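Local coordinates for protein ORF112 (Cyprinid herpesvirus 3, PDB 4WCG) that binds left-handed Z-DNA through its Zalpha domain, a winged helix-turn-helix fold, and probably binds RNA as well, at residues 69-72 and 73-76; 58-61 and 62-65; 77-81 and 82-86. All coordinates share one frame; numbering follows the deposited sequence.

How the interactions relate
All three contacts are local, each between adjoining pieces of chain: two lie within a helix, the third at a helix end. All are partly buried, and interaction 2 carries the most exposed residues, three of eight. Interactions 1 and 3 share helix 69-81, the recognition helix, and both hold DNA: interaction 1 grips phosphate oxygens with amide and guanidinium groups, whereas interaction 3 adds a tyrosine face met by the C8 edge of a guanine and an arginine at a guanine edge. Interaction 2, on helix 58-65, stays about 6 Å from the nucleic acid at its nearest atom; it is aliphatic towards the core and polar outside. Val72 CG1 packs on Ile61 CG2 at 3.8 Å, joining interactions 1 and 2.

Interaction 1 of 3, residues 69-72 and 73-76; sequences RSEV and NRHL. With nucleotides of chain D.
The first two turns of recognition helix 69-81 carry this contact, in which Arg69 and Asn73, Glu71 and His75, and Val72 and Leu76 pair one turn apart. Arg69 and Asn73 run alongside each other, Arg69 passing the DG5 phosphate at 3.9 Å (Arg69 NE to OP1 of DG5 of chain D), with guanidinium and amide planes turned 58° apart. A water joins them, accepting from Arg69 NH2 and from Asn73 ND2, and Asn73 ND2 also donates to OP1 of DG5 of chain D at 2.9 Å. The amide nitrogen thus serves both a phosphate and a water.

Arg74 reaches the next phosphate: its NH1 donates to OP1 of DC6 of chain D at 2.8 Å, and a bend at chi3 (68°) turns the guanidinium to present this edge. A second water links the Ser70 hydroxyl to the same OP1. In the helix-turn-helix arrangement of Zalpha domains this helix lies against the zigzag backbone of Z-DNA, and the successive phosphates met here fit that role.

On the protein side, Glu71 O takes two bonds from His75, from opposite faces of the carbonyl plane. The backbone N donates at 3.1 Å and ND1 at 2.8 Å from His75 to Glu71 O; the ND1 donor stands 36° out of the carbonyl plane, while the oxygen lies close to the imidazole plane. NE2 of His75 is bonded to the Ser39 backbone N, so both ring nitrogens are engaged and the ring's rotation is fixed. Facing helix 58-65, Val72 CG1 lies beside Leu76 CD1 at 3.7 Å.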
loop_
_atom_site.group_PDB
_atom_site.type_symbol
_atom_site.label_atom_id
_atom_site.label_comp_id
_atom_site.label_asym_id
_atom_site.label_seq_id
_atom_site.Cartn_x
_atom_site.Cartn_y
_atom_site.Cartn_z
ATOM N N ARG A 69 -8.231 -16.764 1.071
ATOM C CA ARG A 69 -8.427 -15.392 0.613
ATOM C C ARG A 69 -7.806 -14.377 1.579
ATOM O O ARG A 69 -7.174 -13.413 1.155
ATOM C CB ARG A 69 -9.920 -15.128 0.448
ATOM C CG ARG A 69 -10.286 -13.799 -0.186
ATOM C CD ARG A 69 -11.804 -13.776 -0.357
ATOM N NE ARG A 69 -12.333 -12.447 -0.641
ATOM C CZ ARG A 69 -13.605 -12.206 -0.942
ATOM N NH1 ARG A 69 -14.475 -13.209 -0.999
ATOM N NH2 ARG A 69 -14.004 -10.964 -1.184
ATOM N N SER A 70 -7.966 -14.614 2.878
ATOM C CA SER A 70 -7.429 -13.666 3.860
ATOM C C SER A 70 -5.899 -13.616 3.799
ATOM O O SER A 70 -5.314 -12.550 3.937
ATOM C CB SER A 70 -7.902 -14.008 5.277
ATOM O OG SER A 70 -7.504 -15.318 5.636
ATOM N N GLU A 71 -5.259 -14.770 3.595
ATOM C CA GLU A 71 -3.804 -14.815 3.490
ATOM C C GLU A 71 -3.306 -14.078 2.259
ATOM O O GLU A 71 -2.360 -13.302 2.323
ATOM C CB GLU A 71 -3.323 -16.268 3.455
ATOM C CG GLU A 71 -1.821 -16.419 3.321
ATOM C CD GLU A 71 -1.368 -17.866 3.394
ATOM O OE1 GLU A 71 -2.236 -18.768 3.355
ATOM O OE2 GLU A 71 -0.143 -18.098 3.491
ATOM N N VAL A 72 -3.953 -14.328 1.127
ATOM C CA VAL A 72 -3.595 -13.621 -0.091
ATOM C C VAL A 72 -3.769 -12.102 0.089
ATOM O O VAL A 72 -2.887 -11.315 -0.286
ATOM C CB VAL A 72 -4.418 -14.149 -1.283
ATOM C CG1 VAL A 72 -4.257 -13.241 -2.505
ATOM C CG2 VAL A 72 -3.963 -15.559 -1.626
ATOM N N ASN A 73 -4.873 -11.680 0.692
ATOM C CA ASN A 73 -5.092 -10.250 0.889
ATOM C C ASN A 73 -4.065 -9.670 1.858
ATOM O O ASN A 73 -3.617 -8.541 1.665
ATOM C CB ASN A 73 -6.525 -9.970 1.375
ATOM C CG ASN A 73 -7.469 -9.693 0.225
ATOM O OD1 ASN A 73 -7.045 -9.154 -0.799
ATOM N ND2 ASN A 73 -8.743 -10.022 0.390
ATOM N N ARG A 74 -3.685 -10.417 2.896
ATOM C CA ARG A 74 -2.684 -9.897 3.823
ATOM C C ARG A 74 -1.402 -9.574 3.050
ATOM O O ARG A 74 -0.768 -8.515 3.262
ATOM C CB ARG A 74 -2.413 -10.900 4.947
ATOM C CG ARG A 74 -1.520 -10.333 6.058
ATOM C CD ARG A 74 -1.468 -11.236 7.268
ATOM N NE ARG A 74 -0.765 -12.478 6.984
ATOM C CZ ARG A 74 -1.363 -13.654 6.854
ATOM N NH1 ARG A 74 -2.679 -13.738 6.961
ATOM N NH2 ARG A 74 -0.645 -14.742 6.611
ATOM N N HIS A 75 -1.026 -10.481 2.152
ATOM C CA HIS A 75 0.203 -10.271 1.392
ATOM C C HIS A 75 0.055 -9.171 0.333
ATOM O O HIS A 75 0.970 -8.364 0.158
ATOM C CB HIS A 75 0.670 -11.586 0.765
ATOM C CG HIS A 75 1.233 -12.555 1.757
ATOM N ND1 HIS A 75 0.449 -13.242 2.662
ATOM C CD2 HIS A 75 2.508 -12.944 1.993
ATOM C CE1 HIS A 75 1.218 -14.018 3.404
ATOM N NE2 HIS A 75 2.471 -13.855 3.020
ATOM N N LEU A 76 -1.083 -9.122 -0.362
ATOM C CA LEU A 76 -1.318 -8.064 -1.356
ATOM C C LEU A 76 -1.220 -6.685 -0.723
ATOM O O LEU A 76 -0.537 -5.784 -1.230
ATOM C CB LEU A 76 -2.699 -8.210 -2.017
ATOM C CG LEU A 76 -2.837 -9.334 -3.043
ATOM C CD1 LEU A 76 -4.317 -9.607 -3.331
ATOM C CD2 LEU A 76 -2.116 -8.926 -4.338
ATOM P P DG D 5 -10.287 -10.771 3.843
ATOM O OP1 DG D 5 -10.552 -10.945 2.435
ATOM O OP2 DG D 5 -10.580 -11.859 4.743
ATOM O "O5'" DG D 5 -8.768 -10.355 3.966
ATOM C "C5'" DG D 5 -8.227 -10.044 5.220
ATOM C "C4'" DG D 5 -6.822 -9.516 5.074
ATOM O "O4'" DG D 5 -6.827 -8.304 4.305
ATOM C "C3'" DG D 5 -6.168 -9.166 6.404
ATOM O "O3'" DG D 5 -5.361 -10.270 6.760
ATOM C "C2'" DG D 5 -5.347 -7.928 6.098
ATOM C "C1'" DG D 5 -5.959 -7.336 4.848
ATOM N N9 DG D 5 -6.714 -6.097 4.996
ATOM C C8 DG D 5 -6.577 -4.980 4.221
ATOM N N7 DG D 5 -7.423 -4.040 4.521
ATOM C C5 DG D 5 -8.167 -4.571 5.559
ATOM C C6 DG D 5 -9.224 -4.008 6.301
ATOM O O6 DG D 5 -9.723 -2.899 6.191
ATOM N N1 DG D 5 -9.711 -4.898 7.245
ATOM C C2 DG D 5 -9.230 -6.160 7.458
ATOM N N2 DG D 5 -9.824 -6.860 8.419
ATOM N N3 DG D 5 -8.234 -6.691 6.779
ATOM C C4 DG D 5 -7.749 -5.845 5.856
ATOM P P DC D 6 -5.576 -11.006 8.118
ATOM O OP1 DC D 6 -4.610 -12.058 8.188
ATOM O OP2 DC D 6 -6.956 -11.291 8.290
ATOM O "O5'" DC D 6 -5.207 -9.855 9.143
ATOM C "C5'" DC D 6 -4.594 -10.114 10.388
ATOM C "C4'" DC D 6 -5.294 -9.345 11.481
ATOM O "O4'" DC D 6 -5.193 -7.933 11.246
ATOM C "C3'" DC D 6 -6.787 -9.628 11.630
ATOM O "O3'" DC D 6 -7.084 -9.640 13.013
ATOM C "C2'" DC D 6 -7.434 -8.417 10.996
ATOM C "C1'" DC D 6 -6.455 -7.327 11.361
ATOM N N1 DC D 6 -6.493 -6.151 10.475
ATOM C C2 DC D 6 -7.384 -5.124 10.774
ATOM O O2 DC D 6 -8.131 -5.246 11.746
ATOM N N3 DC D 6 -7.435 -4.044 9.970
ATOM C C4 DC D 6 -6.627 -3.959 8.917
ATOM N N4 DC D 6 -6.694 -2.868 8.164
ATOM C C5 DC D 6 -5.709 -4.990 8.591
ATOM C C6 DC D 6 -5.655 -6.044 9.402
HETATM O O HOH W 1 -11.342 -9.659 -1.102
HETATM O O HOH W 2 -5.624 -14.958 7.455
#

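Interaction 2 of 3, residues 58-61 and 62-65; sequences AVHI and AQSL
Buried Ala58, Ile61 and Ala62 form the closely packed side of helix 58-65. Ala62 CB sits 3.3 Å from Ala58 O, and the Ala62 N to Ala58 O bond is short and straight at 2.8 Å and 169°. At the margin of this side Leu65, partly exposed, lies alongside Ile61 and points the same way. Ile61 CG2 meets Leu65 CD1 at 3.8 Å; with CG2 anti to the backbone N (CG1 takes chi1 -58°), this methyl is directed along the helix towards the following turn. Leu65 CG also rests 3.4 Å from Ile61 O, the carbonyl that accepts the Leu65 backbone N-H. One turn of helix therefore joins these residues through both an apolar touch and a main-chain bond.

Helix 58-65 is the first helix of the helix-turn-helix unit, and this compact flank faces its neighbours: Ala58, Ile61 and Ala62 touch Val72 of recognition helix 69-81, while Ile61 and Leu65 reach Tyr49 and Met42, respectively, on helix 40-52.

On the exposed, more polar flank it is the side-chain ends that are loose. Gln63 lies alongside both Val59 and His60, its CG resting close on Val59 O at 3.2 Å and its chain extended beyond. Its OE1 approaches CD2 of His60 at 3.9 Å, near the imidazole plane and at the ring edge, while the amide and ring planes are 63° apart. One face of that imidazole is covered by Val59 CG1, 3.7 Å above the ring centre. NE2 of Gln63 comes no nearer than 4.1 Å to Val59 CG2, a marginal touch compared with the aliphatic pair.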
loop_
_atom_site.group_PDB
_atom_site.type_symbol
_atom_site.label_atom_id
_atom_site.label_comp_id
_atom_site.label_asym_id
_atom_site.label_seq_id
_atom_site.Cartn_x
_atom_site.Cartn_y
_atom_site.Cartn_z
ATOM N N ALA A 58 -8.483 -11.175 -5.280
ATOM C CA ALA A 58 -7.852 -12.073 -4.316
ATOM C C ALA A 58 -8.462 -13.474 -4.303
ATOM O O ALA A 58 -7.737 -14.460 -4.130
ATOM C CB ALA A 58 -7.921 -11.474 -2.919
ATOM N N VAL A 59 -9.780 -13.572 -4.460
ATOM C CA VAL A 59 -10.426 -14.884 -4.388
ATOM C C VAL A 59 -9.887 -15.794 -5.482
ATOM O O VAL A 59 -9.759 -17.002 -5.289
ATOM C CB VAL A 59 -11.964 -14.777 -4.491
ATOM C CG1 VAL A 59 -12.393 -14.212 -5.844
ATOM C CG2 VAL A 59 -12.600 -16.135 -4.242
ATOM N N HIS A 60 -9.539 -15.217 -6.625
ATOM C CA HIS A 60 -9.082 -16.020 -7.748
ATOM C C HIS A 60 -7.614 -16.378 -7.593
ATOM O O HIS A 60 -7.198 -17.485 -7.932
ATOM C CB HIS A 60 -9.346 -15.276 -9.053
ATOM C CG HIS A 60 -10.805 -15.070 -9.329
ATOM N ND1 HIS A 60 -11.308 -13.894 -9.839
ATOM C CD2 HIS A 60 -11.869 -15.889 -9.151
ATOM C CE1 HIS A 60 -12.619 -13.998 -9.971
ATOM N NE2 HIS A 60 -12.985 -15.198 -9.559
ATOM N N ILE A 61 -6.834 -15.457 -7.042
ATOM C CA ILE A 61 -5.450 -15.764 -6.723
ATOM C C ILE A 61 -5.380 -16.877 -5.675
ATOM O O ILE A 61 -4.617 -17.833 -5.812
ATOM C CB ILE A 61 -4.716 -14.521 -6.216
ATOM C CG1 ILE A 61 -4.798 -13.425 -7.287
ATOM C CG2 ILE A 61 -3.282 -14.869 -5.843
ATOM C CD1 ILE A 61 -4.202 -12.101 -6.883
ATOM N N ALA A 62 -6.196 -16.761 -4.632
ATOM C CA ALA A 62 -6.255 -17.771 -3.585
ATOM C C ALA A 62 -6.637 -19.154 -4.127
ATOM O O ALA A 62 -6.039 -20.168 -3.747
ATOM C CB ALA A 62 -7.241 -17.334 -2.495
ATOM N N GLN A 63 -7.629 -19.201 -5.013
ATOM C CA GLN A 63 -8.043 -20.464 -5.602
ATOM C C GLN A 63 -6.877 -21.101 -6.345
ATOM O O GLN A 63 -6.637 -22.299 -6.221
ATOM C CB GLN A 63 -9.224 -20.259 -6.552
ATOM C CG GLN A 63 -10.558 -20.012 -5.871
ATOM C CD GLN A 63 -11.663 -19.699 -6.865
ATOM O OE1 GLN A 63 -11.416 -19.575 -8.066
ATOM N NE2 GLN A 63 -12.891 -19.584 -6.371
ATOM N N SER A 64 -6.146 -20.292 -7.103
ATOM C CA SER A 64 -5.063 -20.809 -7.932
ATOM C C SER A 64 -3.915 -21.344 -7.088
ATOM O O SER A 64 -3.341 -22.390 -7.405
ATOM C CB SER A 64 -4.545 -19.729 -8.888
ATOM O OG SER A 64 -3.551 -20.262 -9.761
ATOM N N LEU A 65 -3.581 -20.632 -6.017
ATOM C CA LEU A 65 -2.447 -21.013 -5.176
ATOM C C LEU A 65 -2.786 -22.102 -4.165
ATOM O O LEU A 65 -1.885 -22.711 -3.591
ATOM C CB LEU A 65 -1.906 -19.796 -4.426
ATOM C CG LEU A 65 -1.363 -18.678 -5.306
ATOM C CD1 LEU A 65 -0.957 -17.483 -4.466
ATOM C CD2 LEU A 65 -0.180 -19.205 -6.096
#

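Interaction 3 of 3, residues 77-81 and 82-86; sequences YRMSE and DGRVR. With SO4 (sulfate ion), chain E; nucleotides of chain D; nucleotides of chain C.
A Schellman motif ends recognition helix 69-81 where Met79 and Ser80 meet Gly83, Arg84 and Val85, just before the wing of the winged helix-turn-helix fold. Tyr77 opens the segment by facing DNA: C8 of DG5 of chain D lies over the centre of its ring, 3.3 Å above the plane, a CH-pi contact as in other Zalpha domains bound to Z-DNA, and its OH donates to OP1 of DC4 of chain D at 2.6 Å. The phosphate bond at the ring edge and the base over its face hold the phenol in a defined orientation; Trp94 adds an edge-to-face contact.

Arg78 bends at chi2 (-54°) so that its guanidinium lies with an edge to DG5 of chain C. NH2 donates to O6 of that guanine at 2.8 Å and NH1 makes a longer bond to its N7.

Met79 supplies the main acceptor of the helix end: Arg84 N donates to Met79 O at 3.0 Å. Its CB packs on Val85 CG2, and its SD lies 4.2 Å above the plane of the Arg84 guanidinium, offset toward the rim; NH2 of Arg84 pairs with Glu40.

Ser80 turns its OG back to Tyr77 O at 2.7 Å, while Ser80 O receives a weak bond from Gly83 N; positive phi (82°) at Gly83 reverses the chain here. The Ser80 CA-H group points at Val85 O, with CA and O 3.4 Å apart.

Glu81 OE2 forms a salt bridge with Arg78 NH1 through its syn lone pair, so NH1 is shared between base and carboxylate, and Glu81 probably steadies the guanidinium from its edge. Beyond the turn, a sulfate, probably from the crystallisation liquor and shared with Arg86 of the second subunit, accepts from Arg86 NE at its O3, 2.8 Å away.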
loop_
_atom_site.group_PDB
_atom_site.type_symbol
_atom_site.label_atom_id
_atom_site.label_comp_id
_atom_site.label_asym_id
_atom_site.label_seq_id
_atom_site.Cartn_x
_atom_site.Cartn_y
_atom_site.Cartn_z
ATOM N N TYR A 77 -1.914 -6.496 0.393
ATOM C CA TYR A 77 -1.905 -5.180 1.006
ATOM C C TYR A 77 -0.516 -4.802 1.524
ATOM O O TYR A 77 -0.110 -3.653 1.403
ATOM C CB TYR A 77 -2.951 -5.097 2.121
ATOM C CG TYR A 77 -4.353 -4.829 1.593
ATOM C CD1 TYR A 77 -5.181 -5.873 1.184
ATOM C CD2 TYR A 77 -4.819 -3.534 1.470
ATOM C CE1 TYR A 77 -6.453 -5.621 0.701
ATOM C CE2 TYR A 77 -6.079 -3.265 0.985
ATOM C CZ TYR A 77 -6.896 -4.316 0.598
ATOM O OH TYR A 77 -8.151 -4.023 0.118
ATOM N N ARG A 78 0.227 -5.745 2.093
ATOM C CA ARG A 78 1.569 -5.383 2.521
ATOM C C ARG A 78 2.477 -5.064 1.326
ATOM O O ARG A 78 3.286 -4.131 1.405
ATOM C CB ARG A 78 2.160 -6.477 3.392
ATOM C CG ARG A 78 1.464 -6.568 4.762
ATOM C CD ARG A 78 1.420 -5.226 5.534
ATOM N NE ARG A 78 0.917 -5.408 6.897
ATOM C CZ ARG A 78 0.773 -4.442 7.810
ATOM N NH1 ARG A 78 1.085 -3.174 7.530
ATOM N NH2 ARG A 78 0.314 -4.748 9.020
ATOM N N MET A 79 2.340 -5.813 0.225
ATOM C CA MET A 79 3.131 -5.500 -0.982
ATOM C C MET A 79 2.749 -4.151 -1.580
ATOM O O MET A 79 3.587 -3.485 -2.205
ATOM C CB MET A 79 2.983 -6.590 -2.045
ATOM C CG MET A 79 3.922 -7.758 -1.785
ATOM S SD MET A 79 4.062 -8.883 -3.183
ATOM C CE MET A 79 2.414 -9.610 -3.189
ATOM N N SER A 80 1.502 -3.735 -1.396
ATOM C CA SER A 80 1.073 -2.472 -1.973
ATOM C C SER A 80 1.757 -1.297 -1.260
ATOM O O SER A 80 1.915 -0.226 -1.836
ATOM C CB SER A 80 -0.452 -2.327 -1.907
ATOM O OG SER A 80 -0.905 -1.997 -0.602
ATOM N N GLU A 81 2.174 -1.481 -0.006
ATOM C CA GLU A 81 2.816 -0.404 0.739
ATOM C C GLU A 81 4.068 0.101 0.046
ATOM O O GLU A 81 4.285 1.302 -0.021
ATOM C CB GLU A 81 3.171 -0.845 2.165
ATOM C CG GLU A 81 1.947 -1.184 2.981
ATOM C CD GLU A 81 2.258 -1.871 4.285
ATOM O OE1 GLU A 81 3.445 -1.986 4.661
ATOM O OE2 GLU A 81 1.284 -2.291 4.940
ATOM N N ASP A 82 4.893 -0.819 -0.463
ATOM C CA ASP A 82 6.127 -0.401 -1.116
ATOM C C ASP A 82 6.042 -0.494 -2.627
ATOM O O ASP A 82 7.062 -0.428 -3.315
ATOM C CB ASP A 82 7.332 -1.203 -0.603
ATOM C CG ASP A 82 7.136 -2.705 -0.688
ATOM O OD1 ASP A 82 6.007 -3.184 -0.498
ATOM O OD2 ASP A 82 8.139 -3.413 -0.918
ATOM N N GLY A 83 4.829 -0.629 -3.146
ATOM C CA GLY A 83 4.600 -0.505 -4.577
ATOM C C GLY A 83 4.881 -1.728 -5.429
ATOM O O GLY A 83 5.016 -1.617 -6.651
ATOM N N ARG A 84 4.950 -2.898 -4.806
ATOM C CA ARG A 84 5.161 -4.129 -5.571
ATOM C C ARG A 84 3.897 -4.588 -6.296
ATOM O O ARG A 84 3.969 -5.278 -7.319
ATOM C CB ARG A 84 5.672 -5.237 -4.653
ATOM C CG ARG A 84 7.084 -4.986 -4.168
ATOM C CD ARG A 84 7.500 -6.031 -3.162
ATOM N NE ARG A 84 7.965 -7.249 -3.803
ATOM C CZ ARG A 84 8.311 -8.350 -3.136
ATOM N NH1 ARG A 84 8.204 -8.380 -1.813
ATOM N NH2 ARG A 84 8.744 -9.422 -3.785
ATOM N N VAL A 85 2.743 -4.255 -5.716
ATOM C CA VAL A 85 1.451 -4.393 -6.380
ATOM C C VAL A 85 0.690 -3.086 -6.178
ATOM O O VAL A 85 1.059 -2.256 -5.334
ATOM C CB VAL A 85 0.602 -5.583 -5.823
ATOM C CG1 VAL A 85 1.338 -6.893 -5.986
ATOM C CG2 VAL A 85 0.243 -5.369 -4.358
ATOM N N ARG A 86 -0.385 -2.908 -6.929
ATOM C CA ARG A 86 -1.185 -1.701 -6.818
ATOM C C ARG A 86 -2.653 -2.073 -6.936
ATOM O O ARG A 86 -3.043 -2.815 -7.850
ATOM C CB ARG A 86 -0.787 -0.706 -7.896
ATOM C CG ARG A 86 -1.400 0.673 -7.711
ATOM C CD ARG A 86 -1.152 1.531 -8.914
ATOM N NE ARG A 86 0.274 1.696 -9.161
ATOM C CZ ARG A 86 0.797 1.980 -10.349
ATOM N NH1 ARG A 86 0.003 2.116 -11.403
ATOM N NH2 ARG A 86 2.108 2.113 -10.483
HETATM S S SO4 E . 3.356 2.602 -7.097
HETATM O O1 SO4 E . 4.216 2.009 -8.119
HETATM O O2 SO4 E . 3.034 3.984 -7.469
HETATM O O3 SO4 E . 2.102 1.839 -6.999
HETATM O O4 SO4 E . 4.069 2.607 -5.821
ATOM P P DG D 5 -10.287 -10.771 3.843
ATOM O OP1 DG D 5 -10.552 -10.945 2.435
ATOM O OP2 DG D 5 -10.580 -11.859 4.743
ATOM O "O5'" DG D 5 -8.768 -10.355 3.966
ATOM C "C5'" DG D 5 -8.227 -10.044 5.220
ATOM C "C4'" DG D 5 -6.822 -9.516 5.074
ATOM O "O4'" DG D 5 -6.827 -8.304 4.305
ATOM C "C3'" DG D 5 -6.168 -9.166 6.404
ATOM O "O3'" DG D 5 -5.361 -10.270 6.760
ATOM C "C2'" DG D 5 -5.347 -7.928 6.098
ATOM C "C1'" DG D 5 -5.959 -7.336 4.848
ATOM N N9 DG D 5 -6.714 -6.097 4.996
ATOM C C8 DG D 5 -6.577 -4.980 4.221
ATOM N N7 DG D 5 -7.423 -4.040 4.521
ATOM C C5 DG D 5 -8.167 -4.571 5.559
ATOM C C6 DG D 5 -9.224 -4.008 6.301
ATOM O O6 DG D 5 -9.723 -2.899 6.191
ATOM N N1 DG D 5 -9.711 -4.898 7.245
ATOM C C2 DG D 5 -9.230 -6.160 7.458
ATOM N N2 DG D 5 -9.824 -6.860 8.419
ATOM N N3 DG D 5 -8.234 -6.691 6.779
ATOM C C4 DG D 5 -7.749 -5.845 5.856
ATOM P P DC D 4 -10.941 -6.125 0.261
ATOM O OP1 DC D 4 -9.598 -6.182 -0.340
ATOM O OP2 DC D 4 -11.907 -7.183 -0.062
ATOM O "O5'" DC D 4 -10.792 -6.013 1.851
ATOM C "C5'" DC D 4 -9.701 -6.609 2.506
ATOM C "C4'" DC D 4 -10.179 -7.343 3.751
ATOM O "O4'" DC D 4 -10.696 -6.382 4.717
ATOM C "C3'" DC D 4 -11.306 -8.357 3.514
ATOM O "O3'" DC D 4 -11.097 -9.506 4.345
ATOM C "C2'" DC D 4 -12.542 -7.587 3.974
ATOM C "C1'" DC D 4 -11.969 -6.814 5.157
ATOM N N1 DC D 4 -12.769 -5.626 5.518
ATOM C C2 DC D 4 -13.711 -5.710 6.531
ATOM O O2 DC D 4 -13.858 -6.791 7.114
ATOM N N3 DC D 4 -14.447 -4.611 6.848
ATOM C C4 DC D 4 -14.250 -3.468 6.184
ATOM N N4 DC D 4 -14.989 -2.407 6.521
ATOM C C5 DC D 4 -13.294 -3.368 5.133
ATOM C C6 DC D 4 -12.576 -4.453 4.842
ATOM P P DG C 5 0.260 4.241 14.693
ATOM O OP1 DG C 5 1.443 4.991 14.439
ATOM O OP2 DG C 5 -0.598 4.644 15.771
ATOM O "O5'" DG C 5 -0.607 4.212 13.366
ATOM C "C5'" DG C 5 -1.836 3.546 13.361
ATOM C "C4'" DG C 5 -2.431 3.533 11.974
ATOM O "O4'" DG C 5 -1.516 2.912 11.057
ATOM C "C3'" DG C 5 -3.722 2.735 11.901
ATOM O "O3'" DG C 5 -4.800 3.642 12.021
ATOM C "C2'" DG C 5 -3.665 2.094 10.531
ATOM C "C1'" DG C 5 -2.195 2.063 10.162
ATOM N N9 DG C 5 -1.536 0.767 10.193
ATOM C C8 DG C 5 -0.754 0.254 9.194
ATOM N N7 DG C 5 -0.239 -0.903 9.489
ATOM C C5 DG C 5 -0.707 -1.172 10.763
ATOM C C6 DG C 5 -0.473 -2.280 11.607
ATOM O O6 DG C 5 0.209 -3.275 11.393
ATOM N N1 DG C 5 -1.137 -2.144 12.817
ATOM C C2 DG C 5 -1.901 -1.072 13.180
ATOM N N2 DG C 5 -2.444 -1.121 14.396
ATOM N N3 DG C 5 -2.109 -0.023 12.412
ATOM C C4 DG C 5 -1.501 -0.146 11.219
#